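Local coordinates for group B streptococcal R4 surface protein (Streptococcus agalactiae, PDB 6S5X), which forms part of a cell-wall-anchored surface protein implicated in infection, this piece being its most N-terminal Rib domain, with an immunoglobulin-like fold, at residues P25-S30 against A59-T64. Numbering follows the deposited sequence.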
loop_
_atom_site.group_PDB
_atom_site.type_symbol
_atom_site.label_atom_id
_atom_site.label_comp_id
_atom_site.label_asym_id
_atom_site.label_seq_id
_atom_site.Cartn_x
_atom_site.Cartn_y
_atom_site.Cartn_z
ATOM N N PRO A 25 0.227 -10.637 3.747
ATOM C CA PRO A 25 -0.165 -9.289 4.155
ATOM C C PRO A 25 -1.206 -8.713 3.220
ATOM O O PRO A 25 -1.277 -9.073 2.039
ATOM C CB PRO A 25 1.147 -8.488 4.073
ATOM C CG PRO A 25 1.987 -9.221 3.054
ATOM C CD PRO A 25 1.590 -10.668 3.189
ATOM N N LYS A 26 -1.988 -7.790 3.772
ATOM C CA LYS A 26 -2.948 -7.000 3.009
ATOM C C LYS A 26 -2.383 -5.602 2.738
ATOM O O LYS A 26 -1.804 -4.952 3.621
ATOM C CB LYS A 26 -4.268 -6.917 3.770
ATOM C CG LYS A 26 -4.929 -8.271 4.075
ATOM C CD LYS A 26 -6.292 -8.037 4.739
ATOM C CE LYS A 26 -7.099 -9.332 4.946
ATOM N NZ LYS A 26 -6.299 -10.484 5.419
ATOM N N ALA A 27 -2.590 -5.125 1.512
ATOM C CA ALA A 27 -2.081 -3.805 1.148
ATOM C C ALA A 27 -2.696 -2.720 2.022
ATOM O O ALA A 27 -2.030 -1.721 2.344
ATOM C CB ALA A 27 -2.379 -3.521 -0.323
ATOM N N GLU A 28 -3.952 -2.904 2.439
ATOM C CA GLU A 28 -4.597 -1.923 3.312
ATOM C C GLU A 28 -3.811 -1.691 4.603
ATOM O O GLU A 28 -3.827 -0.592 5.158
ATOM C CB GLU A 28 -6.022 -2.374 3.666
ATOM C CG GLU A 28 -7.048 -2.248 2.522
ATOM C CD GLU A 28 -7.050 -3.402 1.540
ATOM O OE1 GLU A 28 -6.267 -4.347 1.713
ATOM O OE2 GLU A 28 -7.858 -3.363 0.587
ATOM N N ASP A 29 -3.126 -2.708 5.104
ATOM C CA ASP A 29 -2.396 -2.586 6.359
ATOM C C ASP A 29 -1.045 -1.900 6.171
ATOM O O ASP A 29 -0.308 -1.723 7.148
ATOM C CB ASP A 29 -2.251 -3.993 6.966
ATOM C CG ASP A 29 -3.594 -4.560 7.485
ATOM O OD1 ASP A 29 -4.489 -3.764 7.878
ATOM O OD2 ASP A 29 -3.775 -5.798 7.485
ATOM N N SER A 30 -0.690 -1.564 4.933
ATOM C CA SER A 30 0.502 -0.804 4.585
ATOM C C SER A 30 0.204 0.661 4.266
ATOM O O SER A 30 1.082 1.360 3.762
ATOM C CB SER A 30 1.200 -1.457 3.394
ATOM O OG SER A 30 1.819 -2.683 3.774
ATOM N N ALA A 59 8.209 -3.426 -0.803
ATOM C CA ALA A 59 6.979 -3.603 -1.547
ATOM C C ALA A 59 6.486 -2.238 -1.986
ATOM O O ALA A 59 6.916 -1.210 -1.461
ATOM C CB ALA A 59 5.920 -4.309 -0.709
ATOM N N LYS A 60 5.566 -2.236 -2.950
ATOM C CA LYS A 60 4.947 -0.995 -3.405
ATOM C C LYS A 60 3.438 -1.152 -3.340
ATOM O O LYS A 60 2.901 -2.161 -3.814
ATOM C CB LYS A 60 5.384 -0.641 -4.834
ATOM C CG LYS A 60 6.874 -0.349 -5.008
ATOM C CD LYS A 60 7.180 0.032 -6.452
ATOM C CE LYS A 60 6.499 1.335 -6.864
ATOM N NZ LYS A 60 6.979 2.507 -6.066
ATOM N N VAL A 61 2.753 -0.183 -2.739
ATOM C CA VAL A 61 1.292 -0.163 -2.733
ATOM C C VAL A 61 0.836 0.814 -3.817
ATOM O O VAL A 61 1.264 1.974 -3.843
ATOM C CB VAL A 61 0.725 0.223 -1.361
ATOM C CG1 VAL A 61 -0.774 0.276 -1.412
ATOM C CG2 VAL A 61 1.175 -0.761 -0.294
ATOM N N VAL A 62 0.009 0.318 -4.724
ATOM C CA VAL A 62 -0.626 1.129 -5.754
ATOM C C VAL A 62 -2.002 1.545 -5.254
ATOM O O VAL A 62 -2.842 0.703 -4.921
ATOM C CB VAL A 62 -0.732 0.373 -7.085
ATOM C CG1 VAL A 62 -1.382 1.266 -8.118
ATOM C CG2 VAL A 62 0.628 -0.045 -7.555
ATOM N N VAL A 63 -2.209 2.844 -5.189
ATOM C CA VAL A 63 -3.430 3.471 -4.703
ATOM C C VAL A 63 -4.154 4.008 -5.925
ATOM O O VAL A 63 -3.627 4.880 -6.625
ATOM C CB VAL A 63 -3.119 4.599 -3.712
ATOM C CG1 VAL A 63 -4.404 5.249 -3.187
ATOM C CG2 VAL A 63 -2.259 4.108 -2.587
ATOM N N THR A 64 -5.329 3.462 -6.226
ATOM C CA THR A 64 -6.070 3.827 -7.431
ATOM C C THR A 64 -7.334 4.567 -7.031
ATOM O O THR A 64 -8.205 4.011 -6.364
ATOM C CB THR A 64 -6.410 2.606 -8.283
ATOM O OG1 THR A 64 -5.205 1.905 -8.626
ATOM C CG2 THR A 64 -7.094 3.073 -9.579
#
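Val-61 meets Ala-27 and Ser-30 in the interior of this immunoglobulin-like Rib domain, where a single 3-10 turn, residues 27-30, packs on strand 55-64. The turn belongs to the connection between strand 17-20 and strand 42-45; the strand is one of the two inner strands of the sheet, and the contact lies about 2 Å, centre to centre, from the middle of the chain. The CA atoms of Ala-27 and Val-61 are 6.3 Å apart, and the CB atoms of all three residues point across the interface. The contact is small, burying 107 Å² in total, and its side-chain contacts are carbon to carbon. CG1 of Val-61 turns to the methyl of Ala-27, whereas CG2 lies against Ser-30 and also approaches the Ala-27 carbonyl. With CG1 anti to the backbone N (chi1 178°), CG2 is set anti to the carbonyl carbon, and the isopropyl group opens toward the turn like a fork. From Ala-27 CB to Val-61 CG1 is 4.3 Å, a loose van der Waals approach. Val-61 CG2 lies 4.3 Å from Ala-27 O. That carbonyl oxygen is already engaged, since Ser-30 N donates to Ala-27 O at 2.9 Å; the preceding bond, Asp-29 N to Lys-26 O, is 3.0 Å. Both bonds span three residues, as expected of 3-10 geometry, and bring Ala-27 and Ser-30 onto the same side of the turn. Ser-30 divides its side chain between two environments: its methylene faces the valine, while the OG, anti to the carbonyl carbon (chi1 -72°), is hydrogen-bonded to Gln-17 NE2, which also bonds Lys-26 O. Around the valine, Val-43 and Ile-31 supply further apolar neighbours. The closest approach between the two segments is Ser-30 CB to Val-61 CG2, at 3.8 Å.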